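Ferredoxin-thioredoxin reductase subunit A2, chloroplastic (PDB 7C2B) probably serves as the variable subunit of ferredoxin-thioredoxin reductase, the enzyme that uses electrons from reduced ferredoxin to reduce thioredoxins. Local coordinates at residues Tyr47-Val52 with Val96-His101; Lys65-Leu70 with Leu80-Gln85; Met58-Phe63 with Phe86-Glu91. All blocks are in the same frame, centred on the assembly; numbering follows the deposited sequence.

Contact 1 of 3, residues Tyr47-Val52 with Val96-His101; sequences YHVVRV and VKFFTH. With NO3 (nitrate ion), chain J.
Val49 is the apolar plug of residues 47-52, and both its methyl groups are used. With CG1 anti to the backbone N (chi1 -180°), Val49 CG2 is placed over one face of the Phe98 ring, 3.7 Å from the ring centroid and 16° off its normal, a well-formed CH-pi contact. Val49 CG1 crosses obliquely to Val96 CG1 at 3.9 Å and also touches the ring near Phe98 CD1. A branched valine suits this spot because it can touch a ring and a second valine at once. Behind the tight part, the Phe98 ring also meets Phe86 of the adjacent strand.

Beyond Val49 the chain swings away in a type II turn, closed by Val52 N to Val49 O at 3.0 Å; Val50 and Arg51 at its corner are exposed and form the solvent side.

The polar half lies at His48. Its NE2 donates to Phe99 O at 2.6 Å, a nearly straight bond (171°) with the oxygen in the imidazole plane. Thr100 OG1 sits at the same ring edge, 3.5 Å from His48 CE1. Contact with 47-52 ends before His101, and another protein chain packs against this end, its acidic side chain bonded to His101 ND1. His101 NE2 gives a weak bond to O3 of a nitrate ion, probably from the crystallisation liquor.

Strand 94-102 is the outermost of its sheet within this chain, so a histidine can serve a carbonyl on the side turned from strand 82-90. The short bond requires a proton on NE2, and a positively charged imidazole would probably strengthen it.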
loop_
_atom_site.group_PDB
_atom_site.type_symbol
_atom_site.label_atom_id
_atom_site.label_comp_id
_atom_site.label_asym_id
_atom_site.label_seq_id
_atom_site.Cartn_x
_atom_site.Cartn_y
_atom_site.Cartn_z
ATOM N N TYR B 47 -10.874 2.231 14.686
ATOM C CA TYR B 47 -12.010 3.088 14.398
ATOM C C TYR B 47 -13.257 2.327 13.977
ATOM O O TYR B 47 -14.285 2.960 13.725
ATOM C CB TYR B 47 -11.624 4.101 13.307
ATOM C CG TYR B 47 -10.474 4.978 13.741
ATOM C CD1 TYR B 47 -10.699 6.104 14.528
ATOM C CD2 TYR B 47 -9.167 4.671 13.399
ATOM C CE1 TYR B 47 -9.658 6.905 14.949
ATOM C CE2 TYR B 47 -8.119 5.468 13.822
ATOM C CZ TYR B 47 -8.379 6.585 14.601
ATOM O OH TYR B 47 -7.344 7.383 15.031
ATOM N N HIS B 48 -13.207 0.999 13.910
ATOM C CA HIS B 48 -14.295 0.202 13.357
ATOM C C HIS B 48 -15.184 -0.449 14.413
ATOM O O HIS B 48 -16.077 -1.214 14.051
ATOM C CB HIS B 48 -13.725 -0.895 12.450
ATOM C CG HIS B 48 -12.871 -1.880 13.186
ATOM N ND1 HIS B 48 -11.766 -1.498 13.920
ATOM C CD2 HIS B 48 -12.980 -3.219 13.337
ATOM C CE1 HIS B 48 -11.221 -2.566 14.473
ATOM N NE2 HIS B 48 -11.942 -3.621 14.142
ATOM N N VAL B 49 -14.956 -0.196 15.700
ATOM C CA VAL B 49 -15.749 -0.869 16.720
ATOM C C VAL B 49 -17.133 -0.239 16.755
ATOM O O VAL B 49 -17.270 0.990 16.764
ATOM C CB VAL B 49 -15.044 -0.804 18.084
ATOM C CG1 VAL B 49 -15.870 -1.507 19.145
ATOM C CG2 VAL B 49 -13.684 -1.456 17.981
ATOM N N VAL B 50 -18.168 -1.079 16.735
ATOM C CA VAL B 50 -19.525 -0.578 16.503
ATOM C C VAL B 50 -19.899 0.404 17.602
ATOM O O VAL B 50 -19.828 0.080 18.794
ATOM C CB VAL B 50 -20.519 -1.736 16.420
ATOM C CG1 VAL B 50 -21.948 -1.205 16.400
ATOM C CG2 VAL B 50 -20.233 -2.589 15.185
ATOM N N ARG B 51 -20.252 1.625 17.199
ATOM C CA ARG B 51 -20.715 2.689 18.083
ATOM C C ARG B 51 -19.653 3.103 19.099
ATOM O O ARG B 51 -19.971 3.705 20.129
ATOM C CB ARG B 51 -22.023 2.291 18.789
ATOM C CG ARG B 51 -23.265 2.413 17.900
ATOM C CD ARG B 51 -24.567 2.131 18.668
ATOM N NE ARG B 51 -24.609 0.777 19.224
ATOM C CZ ARG B 51 -24.958 -0.309 18.534
ATOM N NH1 ARG B 51 -25.305 -0.203 17.257
ATOM N NH2 ARG B 51 -24.960 -1.502 19.121
ATOM N N VAL B 52 -18.390 2.787 18.834
ATOM C CA VAL B 52 -17.281 3.333 19.614
ATOM C C VAL B 52 -16.317 3.993 18.642
ATOM O O VAL B 52 -15.504 3.295 18.021
ATOM C CB VAL B 52 -16.564 2.250 20.424
ATOM C CG1 VAL B 52 -15.747 2.886 21.550
ATOM C CG2 VAL B 52 -17.563 1.248 20.935
ATOM N N VAL B 96 -18.380 -5.380 24.771
ATOM C CA VAL B 96 -18.464 -5.245 23.320
ATOM C C VAL B 96 -17.337 -6.068 22.707
ATOM O O VAL B 96 -16.158 -5.799 22.957
ATOM C CB VAL B 96 -18.392 -3.776 22.876
ATOM C CG1 VAL B 96 -18.306 -3.670 21.358
ATOM C CG2 VAL B 96 -19.608 -3.027 23.388
ATOM N N LYS B 97 -17.704 -7.072 21.921
ATOM C CA LYS B 97 -16.741 -7.962 21.292
ATOM C C LYS B 97 -16.398 -7.446 19.905
ATOM O O LYS B 97 -17.283 -7.015 19.161
ATOM C CB LYS B 97 -17.316 -9.375 21.201
ATOM C CG LYS B 97 -16.466 -10.354 20.425
ATOM C CD LYS B 97 -16.668 -11.766 20.954
ATOM C CE LYS B 97 -18.007 -12.337 20.560
ATOM N NZ LYS B 97 -18.123 -13.771 20.987
ATOM N N PHE B 98 -15.108 -7.479 19.563
ATOM C CA PHE B 98 -14.682 -7.047 18.239
ATOM C C PHE B 98 -13.383 -7.744 17.873
ATOM O O PHE B 98 -12.728 -8.372 18.707
ATOM C CB PHE B 98 -14.514 -5.517 18.151
ATOM C CG PHE B 98 -13.423 -4.953 19.036
ATOM C CD1 PHE B 98 -13.680 -4.637 20.362
ATOM C CD2 PHE B 98 -12.146 -4.710 18.531
ATOM C CE1 PHE B 98 -12.690 -4.109 21.182
ATOM C CE2 PHE B 98 -11.149 -4.187 19.345
ATOM C CZ PHE B 98 -11.424 -3.876 20.671
ATOM N N PHE B 99 -13.026 -7.626 16.601
ATOM C CA PHE B 99 -11.781 -8.157 16.076
ATOM C C PHE B 99 -10.924 -7.013 15.564
ATOM O O PHE B 99 -11.440 -5.984 15.116
ATOM C CB PHE B 99 -12.045 -9.162 14.946
ATOM C CG PHE B 99 -12.983 -10.268 15.342
ATOM C CD1 PHE B 99 -12.527 -11.348 16.090
ATOM C CD2 PHE B 99 -14.324 -10.213 14.994
ATOM C CE1 PHE B 99 -13.388 -12.361 16.472
ATOM C CE2 PHE B 99 -15.199 -11.227 15.382
ATOM C CZ PHE B 99 -14.727 -12.302 16.120
ATOM N N THR B 100 -9.610 -7.201 15.646
ATOM C CA THR B 100 -8.644 -6.266 15.095
ATOM C C THR B 100 -7.519 -7.087 14.483
ATOM O O THR B 100 -7.102 -8.095 15.059
ATOM C CB THR B 100 -8.088 -5.306 16.169
ATOM O OG1 THR B 100 -9.117 -4.399 16.600
ATOM C CG2 THR B 100 -6.925 -4.497 15.620
ATOM N N HIS B 101 -7.050 -6.672 13.312
ATOM C CA HIS B 101 -5.920 -7.322 12.656
ATOM C C HIS B 101 -4.606 -6.730 13.151
ATOM O O HIS B 101 -4.441 -5.504 13.172
ATOM C CB HIS B 101 -6.039 -7.162 11.141
ATOM C CG HIS B 101 -7.116 -8.001 10.529
ATOM N ND1 HIS B 101 -8.446 -7.622 10.504
ATOM C CD2 HIS B 101 -7.053 -9.196 9.896
ATOM C CE1 HIS B 101 -9.150 -8.551 9.884
ATOM N NE2 HIS B 101 -8.330 -9.518 9.509
HETATM N N NO3 J . -9.238 -10.102 6.309
HETATM O O1 NO3 J . -9.147 -9.749 5.094
HETATM O O2 NO3 J . -10.247 -9.749 6.997
HETATM O O3 NO3 J . -8.324 -10.807 6.831
#

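Contact 2 of 3, residues Lys65-Leu70 with Leu80-Gln85; sequences KDYVVL and LPFKVQ
Lys83 O grips two successive amides of the opposite strand: Lys65 N at 2.6 Å, nearly along the C=O axis, and Asp66 N at 3.1 Å, on a lone pair in the carbonyl plane. Two residues facing one make a classic beta bulge. The same pair is closed by Lys83 N to Asp66 O at 2.8 Å, the donor lying above the carbonyl plane, and Val68 N to Pro81 O at 3.2 Å continues the pairing where the strands give way to loop. Proline has no N-H to give, yet its carbonyl serves as well as any other in this end bond.

Between these bonds lies the non-hydrogen-bonded pair Tyr67 and Phe82, whose side chains share one face of the sheet. Tyr67 is placed with CG anti to its backbone N (chi1 178°), Phe82 with CG anti to its carbonyl carbon (chi1 -68°). The rings cross obliquely, and the tyrosine edge at CD1 stands over the centre of the phenylalanine face. The centroids are 4.8 Å apart and the planes meet at 52°, an edge-to-face stack. Pro81 lies alongside the tyrosine, its CB 3.5 Å from Tyr67 CE1, and Val69 CG1 touches the same CB from the loop.

Lys65, bent at chi2, runs beside the extended Gln85, and its NZ makes only a weak bond to Gln85 OE1 at 3.4 Å.

In the next shell, helix 25-31 holds the tyrosine hydroxyl through a hydrogen bond between Tyr67 OH and Asp27 OD1. Phe82 meets Phe107 edge-to-face, and Lys83 makes a cation-pi contact with Phe99. A bulged antiparallel pair with aromatic residues turned inward is in keeping with the SH3-like barrel of this family.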
loop_
_atom_site.group_PDB
_atom_site.type_symbol
_atom_site.label_atom_id
_atom_site.label_comp_id
_atom_site.label_asym_id
_atom_site.label_seq_id
_atom_site.Cartn_x
_atom_site.Cartn_y
_atom_site.Cartn_z
ATOM N N LYS B 65 -7.681 -15.169 17.014
ATOM C CA LYS B 65 -8.802 -15.865 16.399
ATOM C C LYS B 65 -8.368 -16.614 15.151
ATOM O O LYS B 65 -8.818 -17.737 14.904
ATOM C CB LYS B 65 -9.898 -14.855 16.054
ATOM C CG LYS B 65 -11.215 -15.466 15.579
ATOM C CD LYS B 65 -12.030 -15.965 16.771
ATOM C CE LYS B 65 -13.382 -16.519 16.322
ATOM N NZ LYS B 65 -14.196 -16.989 17.474
ATOM N N ASP B 66 -7.505 -16.001 14.350
ATOM C CA ASP B 66 -7.071 -16.618 13.111
ATOM C C ASP B 66 -5.727 -16.038 12.723
ATOM O O ASP B 66 -5.342 -14.948 13.158
ATOM C CB ASP B 66 -8.082 -16.407 11.975
ATOM C CG ASP B 66 -8.120 -17.581 11.003
ATOM O OD1 ASP B 66 -7.203 -18.431 11.055
ATOM O OD2 ASP B 66 -9.072 -17.662 10.194
ATOM N N TYR B 67 -5.013 -16.805 11.911
ATOM C CA TYR B 67 -3.839 -16.337 11.194
ATOM C C TYR B 67 -4.059 -16.703 9.741
ATOM O O TYR B 67 -4.144 -17.887 9.407
ATOM C CB TYR B 67 -2.569 -16.993 11.727
ATOM C CG TYR B 67 -1.315 -16.593 10.998
ATOM C CD1 TYR B 67 -0.675 -15.394 11.296
ATOM C CD2 TYR B 67 -0.751 -17.423 10.039
ATOM C CE1 TYR B 67 0.498 -15.025 10.646
ATOM C CE2 TYR B 67 0.419 -17.071 9.382
ATOM C CZ TYR B 67 1.042 -15.871 9.690
ATOM O OH TYR B 67 2.208 -15.523 9.040
ATOM N N VAL B 68 -4.193 -15.712 8.879
ATOM C CA VAL B 68 -4.561 -15.996 7.502
ATOM C C VAL B 68 -3.501 -15.399 6.592
ATOM O O VAL B 68 -3.399 -14.175 6.455
ATOM C CB VAL B 68 -5.962 -15.479 7.158
ATOM C CG1 VAL B 68 -6.305 -15.829 5.721
ATOM C CG2 VAL B 68 -6.994 -16.103 8.097
ATOM N N VAL B 69 -2.688 -16.266 5.993
ATOM C CA VAL B 69 -1.803 -15.883 4.906
ATOM C C VAL B 69 -2.022 -16.742 3.678
ATOM O O VAL B 69 -1.326 -16.562 2.678
ATOM C CB VAL B 69 -0.319 -15.925 5.334
ATOM C CG1 VAL B 69 -0.073 -14.953 6.477
ATOM C CG2 VAL B 69 0.080 -17.345 5.741
ATOM N N LEU B 70 -2.945 -17.694 3.741
ATOM C CA LEU B 70 -3.326 -18.519 2.605
ATOM C C LEU B 70 -4.807 -18.332 2.326
ATOM O O LEU B 70 -5.598 -18.079 3.238
ATOM C CB LEU B 70 -3.079 -20.004 2.859
ATOM C CG LEU B 70 -1.687 -20.540 3.163
ATOM C CD1 LEU B 70 -1.778 -22.055 3.251
ATOM C CD2 LEU B 70 -0.689 -20.116 2.095
ATOM N N LEU B 80 -1.363 -7.504 8.058
ATOM C CA LEU B 80 -1.762 -7.622 9.460
ATOM C C LEU B 80 -2.410 -8.998 9.627
ATOM O O LEU B 80 -3.638 -9.115 9.730
ATOM C CB LEU B 80 -2.716 -6.496 9.871
ATOM C CG LEU B 80 -2.193 -5.063 9.669
ATOM C CD1 LEU B 80 -3.306 -4.017 9.841
ATOM C CD2 LEU B 80 -1.005 -4.754 10.601
ATOM N N PRO B 81 -1.613 -10.073 9.631
ATOM C CA PRO B 81 -2.200 -11.412 9.443
ATOM C C PRO B 81 -2.881 -12.022 10.656
ATOM O O PRO B 81 -3.638 -12.985 10.474
ATOM C CB PRO B 81 -0.994 -12.272 9.024
ATOM C CG PRO B 81 0.151 -11.601 9.601
ATOM C CD PRO B 81 -0.142 -10.113 9.572
ATOM N N PHE B 82 -2.654 -11.518 11.868
ATOM C CA PHE B 82 -3.271 -12.068 13.072
ATOM C C PHE B 82 -4.611 -11.391 13.331
ATOM O O PHE B 82 -4.659 -10.199 13.644
ATOM C CB PHE B 82 -2.362 -11.880 14.285
ATOM C CG PHE B 82 -1.094 -12.697 14.236
ATOM C CD1 PHE B 82 -1.067 -13.990 14.745
ATOM C CD2 PHE B 82 0.078 -12.161 13.717
ATOM C CE1 PHE B 82 0.101 -14.745 14.714
ATOM C CE2 PHE B 82 1.262 -12.913 13.690
ATOM C CZ PHE B 82 1.270 -14.207 14.187
ATOM N N LYS B 83 -5.694 -12.153 13.236
ATOM C CA LYS B 83 -7.006 -11.634 13.596
ATOM C C LYS B 83 -7.216 -11.928 15.076
ATOM O O LYS B 83 -7.220 -13.093 15.480
ATOM C CB LYS B 83 -8.099 -12.262 12.734
ATOM C CG LYS B 83 -9.477 -11.603 12.874
ATOM C CD LYS B 83 -10.510 -12.363 12.049
ATOM C CE LYS B 83 -11.926 -12.129 12.539
ATOM N NZ LYS B 83 -12.905 -12.748 11.588
ATOM N N VAL B 84 -7.350 -10.878 15.886
ATOM C CA VAL B 84 -7.381 -11.009 17.339
ATOM C C VAL B 84 -8.754 -10.593 17.845
ATOM O O VAL B 84 -9.272 -9.536 17.462
ATOM C CB VAL B 84 -6.275 -10.168 18.000
ATOM C CG1 VAL B 84 -6.292 -10.358 19.505
ATOM C CG2 VAL B 84 -4.926 -10.547 17.424
ATOM N N GLN B 85 -9.335 -11.417 18.720
ATOM C CA GLN B 85 -10.631 -11.119 19.319
ATOM C C GLN B 85 -10.434 -10.405 20.647
ATOM O O GLN B 85 -9.681 -10.874 21.506
ATOM C CB GLN B 85 -11.447 -12.395 19.527
ATOM C CG GLN B 85 -12.786 -12.174 20.236
ATOM C CD GLN B 85 -13.641 -13.429 20.233
ATOM O OE1 GLN B 85 -13.731 -14.120 19.222
ATOM N NE2 GLN B 85 -14.250 -13.740 21.370
#

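Contact 3 of 3, residues Met58-Phe63 with Phe86-Glu91; sequences MGMEGF and FVKEIE
Apolar contacts come first, and Met60 and Phe86 supply most of them. Met60 CB lies 4.1 Å from Phe86 CD1, while the Met60 side chain bends at chi3 (53°) and its CE meets Lys88 CB at 3.9 Å, the two side chains crossing at about a right angle. A flexible methionine suits a place where one side chain must touch both a ring and the aliphatic root of a lysine.

The ring also meets backbone. Met60 O is at its edge, 3.9 Å from Phe86 CE1, and Glu61 O approaches Phe86 CD1 at 3.7 Å. Gly62 is needed here for steric reasons, since a CB on it would come to 3.0 Å from Phe86 CD1, a clash. The two neighbouring strands of the SH3-like barrel, paired directly where the backbones of Phe63 and Gln85 are hydrogen-bonded, separate at this end. An alanine at Phe86 would remove the ring beside Gly62 and would probably loosen both the Met60 packing and the link to Phe98 behind it.

Polar bridging is left to water 1. It donates to Glu61 O at 2.5 Å and accepts from Val87 N at 2.8 Å, bridging the backbones where they have separated. The CB of Glu61 points away from residues 86-91, and its OE2 forms a salt bridge with Arg39 NH2.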
loop_
_atom_site.group_PDB
_atom_site.type_symbol
_atom_site.label_atom_id
_atom_site.label_comp_id
_atom_site.label_asym_id
_atom_site.label_seq_id
_atom_site.Cartn_x
_atom_site.Cartn_y
_atom_site.Cartn_z
ATOM N N MET B 58 -3.609 -0.354 23.178
ATOM C CA MET B 58 -2.400 -0.701 23.922
ATOM C C MET B 58 -2.756 -1.190 25.317
ATOM O O MET B 58 -3.533 -0.553 26.036
ATOM C CB MET B 58 -1.455 0.490 24.020
ATOM C CG MET B 58 -0.193 0.127 24.805
ATOM S SD MET B 58 1.081 1.325 24.519
ATOM C CE MET B 58 2.457 0.538 25.380
ATOM N N GLY B 59 -2.213 -2.345 25.686
ATOM C CA GLY B 59 -2.498 -2.931 26.975
ATOM C C GLY B 59 -3.716 -3.822 27.022
ATOM O O GLY B 59 -3.897 -4.540 28.011
ATOM N N MET B 60 -4.563 -3.806 25.997
ATOM C CA MET B 60 -5.721 -4.684 25.984
ATOM C C MET B 60 -5.297 -6.118 25.696
ATOM O O MET B 60 -4.333 -6.372 24.971
ATOM C CB MET B 60 -6.742 -4.212 24.952
ATOM C CG MET B 60 -7.366 -2.891 25.351
ATOM S SD MET B 60 -8.733 -2.382 24.312
ATOM C CE MET B 60 -9.777 -3.842 24.393
ATOM N N GLU B 61 -6.032 -7.056 26.277
ATOM C CA GLU B 61 -5.747 -8.473 26.132
ATOM C C GLU B 61 -6.867 -9.156 25.364
ATOM O O GLU B 61 -8.052 -8.864 25.569
ATOM C CB GLU B 61 -5.554 -9.120 27.505
ATOM C CG GLU B 61 -4.382 -8.505 28.273
ATOM C CD GLU B 61 -4.233 -9.069 29.668
ATOM O OE1 GLU B 61 -5.110 -9.864 30.074
ATOM O OE2 GLU B 61 -3.240 -8.721 30.353
ATOM N N GLY B 62 -6.483 -10.054 24.465
ATOM C CA GLY B 62 -7.449 -10.817 23.703
ATOM C C GLY B 62 -6.862 -12.152 23.308
ATOM O O GLY B 62 -5.902 -12.608 23.932
ATOM N N PHE B 63 -7.399 -12.797 22.280
ATOM C CA PHE B 63 -6.802 -14.044 21.839
ATOM C C PHE B 63 -6.795 -14.100 20.325
ATOM O O PHE B 63 -7.636 -13.494 19.657
ATOM C CB PHE B 63 -7.517 -15.281 22.437
ATOM C CG PHE B 63 -8.885 -15.556 21.875
ATOM C CD1 PHE B 63 -10.017 -15.027 22.487
ATOM C CD2 PHE B 63 -9.050 -16.391 20.778
ATOM C CE1 PHE B 63 -11.281 -15.296 21.999
ATOM C CE2 PHE B 63 -10.307 -16.668 20.278
ATOM C CZ PHE B 63 -11.434 -16.113 20.888
ATOM N N PHE B 86 -11.107 -9.264 20.802
ATOM C CA PHE B 86 -11.096 -8.481 22.026
ATOM C C PHE B 86 -12.522 -8.350 22.535
ATOM O O PHE B 86 -13.477 -8.407 21.762
ATOM C CB PHE B 86 -10.526 -7.069 21.805
ATOM C CG PHE B 86 -9.080 -7.046 21.396
ATOM C CD1 PHE B 86 -8.075 -7.067 22.352
ATOM C CD2 PHE B 86 -8.725 -6.970 20.055
ATOM C CE1 PHE B 86 -6.743 -7.039 21.982
ATOM C CE2 PHE B 86 -7.401 -6.938 19.676
ATOM C CZ PHE B 86 -6.401 -6.970 20.643
ATOM N N VAL B 87 -12.657 -8.181 23.843
ATOM C CA VAL B 87 -13.902 -7.736 24.458
ATOM C C VAL B 87 -13.563 -6.531 25.317
ATOM O O VAL B 87 -12.632 -6.593 26.126
ATOM C CB VAL B 87 -14.571 -8.834 25.307
ATOM C CG1 VAL B 87 -15.973 -8.385 25.722
ATOM C CG2 VAL B 87 -14.651 -10.146 24.536
ATOM N N LYS B 88 -14.288 -5.431 25.125
ATOM C CA LYS B 88 -14.046 -4.206 25.878
ATOM C C LYS B 88 -15.318 -3.782 26.597
ATOM O O LYS B 88 -16.387 -3.685 25.981
ATOM C CB LYS B 88 -13.563 -3.070 24.975
ATOM C CG LYS B 88 -13.095 -1.846 25.751
ATOM C CD LYS B 88 -13.114 -0.597 24.888
ATOM C CE LYS B 88 -13.119 0.653 25.745
ATOM N NZ LYS B 88 -11.857 0.777 26.521
ATOM N N GLU B 89 -15.192 -3.541 27.898
ATOM C CA GLU B 89 -16.309 -3.067 28.700
ATOM C C GLU B 89 -16.590 -1.608 28.376
ATOM O O GLU B 89 -15.688 -0.768 28.421
ATOM C CB GLU B 89 -15.992 -3.228 30.186
ATOM C CG GLU B 89 -16.511 -4.517 30.795
ATOM C CD GLU B 89 -18.019 -4.598 30.755
ATOM O OE1 GLU B 89 -18.546 -5.603 30.230
ATOM O OE2 GLU B 89 -18.680 -3.648 31.233
ATOM N N ILE B 90 -17.838 -1.303 28.043
ATOM C CA ILE B 90 -18.245 0.058 27.719
ATOM C C ILE B 90 -19.341 0.474 28.685
ATOM O O ILE B 90 -20.397 -0.171 28.751
ATOM C CB ILE B 90 -18.715 0.180 26.265
ATOM C CG1 ILE B 90 -17.562 -0.179 25.336
ATOM C CG2 ILE B 90 -19.216 1.585 25.981
ATOM C CD1 ILE B 90 -17.938 -0.104 23.922
ATOM N N GLU B 91 -19.086 1.547 29.431
ATOM C CA GLU B 91 -20.038 2.038 30.418
ATOM C C GLU B 91 -21.370 2.352 29.758
ATOM O O GLU B 91 -21.428 3.057 28.746
ATOM C CB GLU B 91 -19.478 3.282 31.105
ATOM C CG GLU B 91 -18.252 3.018 31.967
ATOM C CD GLU B 91 -18.568 3.050 33.448
ATOM O OE1 GLU B 91 -19.271 2.135 33.928
ATOM O OE2 GLU B 91 -18.114 3.994 34.131
HETATM O O HOH W 1 -10.505 -8.949 25.452
#

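How the contacts relate
The three contacts are nested along the chain: contact 1 closes the widest loop, contact 3 lies inside it and contact 2 inside that. Contacts 2 and 3 use the same two strands, 61-67 and 82-90, at opposite ends; their centres are about 17 Å apart, on opposite sides of the chain's centre. Contact 1 adds the next strand, 94-102, and lies about 10 Å from contact 3 and 15 Å from contact 2, centre to centre. Strand 82-90 takes part in contacts 2 and 3 and pairs with the strand of contact 1. Together they tie the loop that probably corresponds to the RT loop to three consecutive strands of the SH3-like subunit.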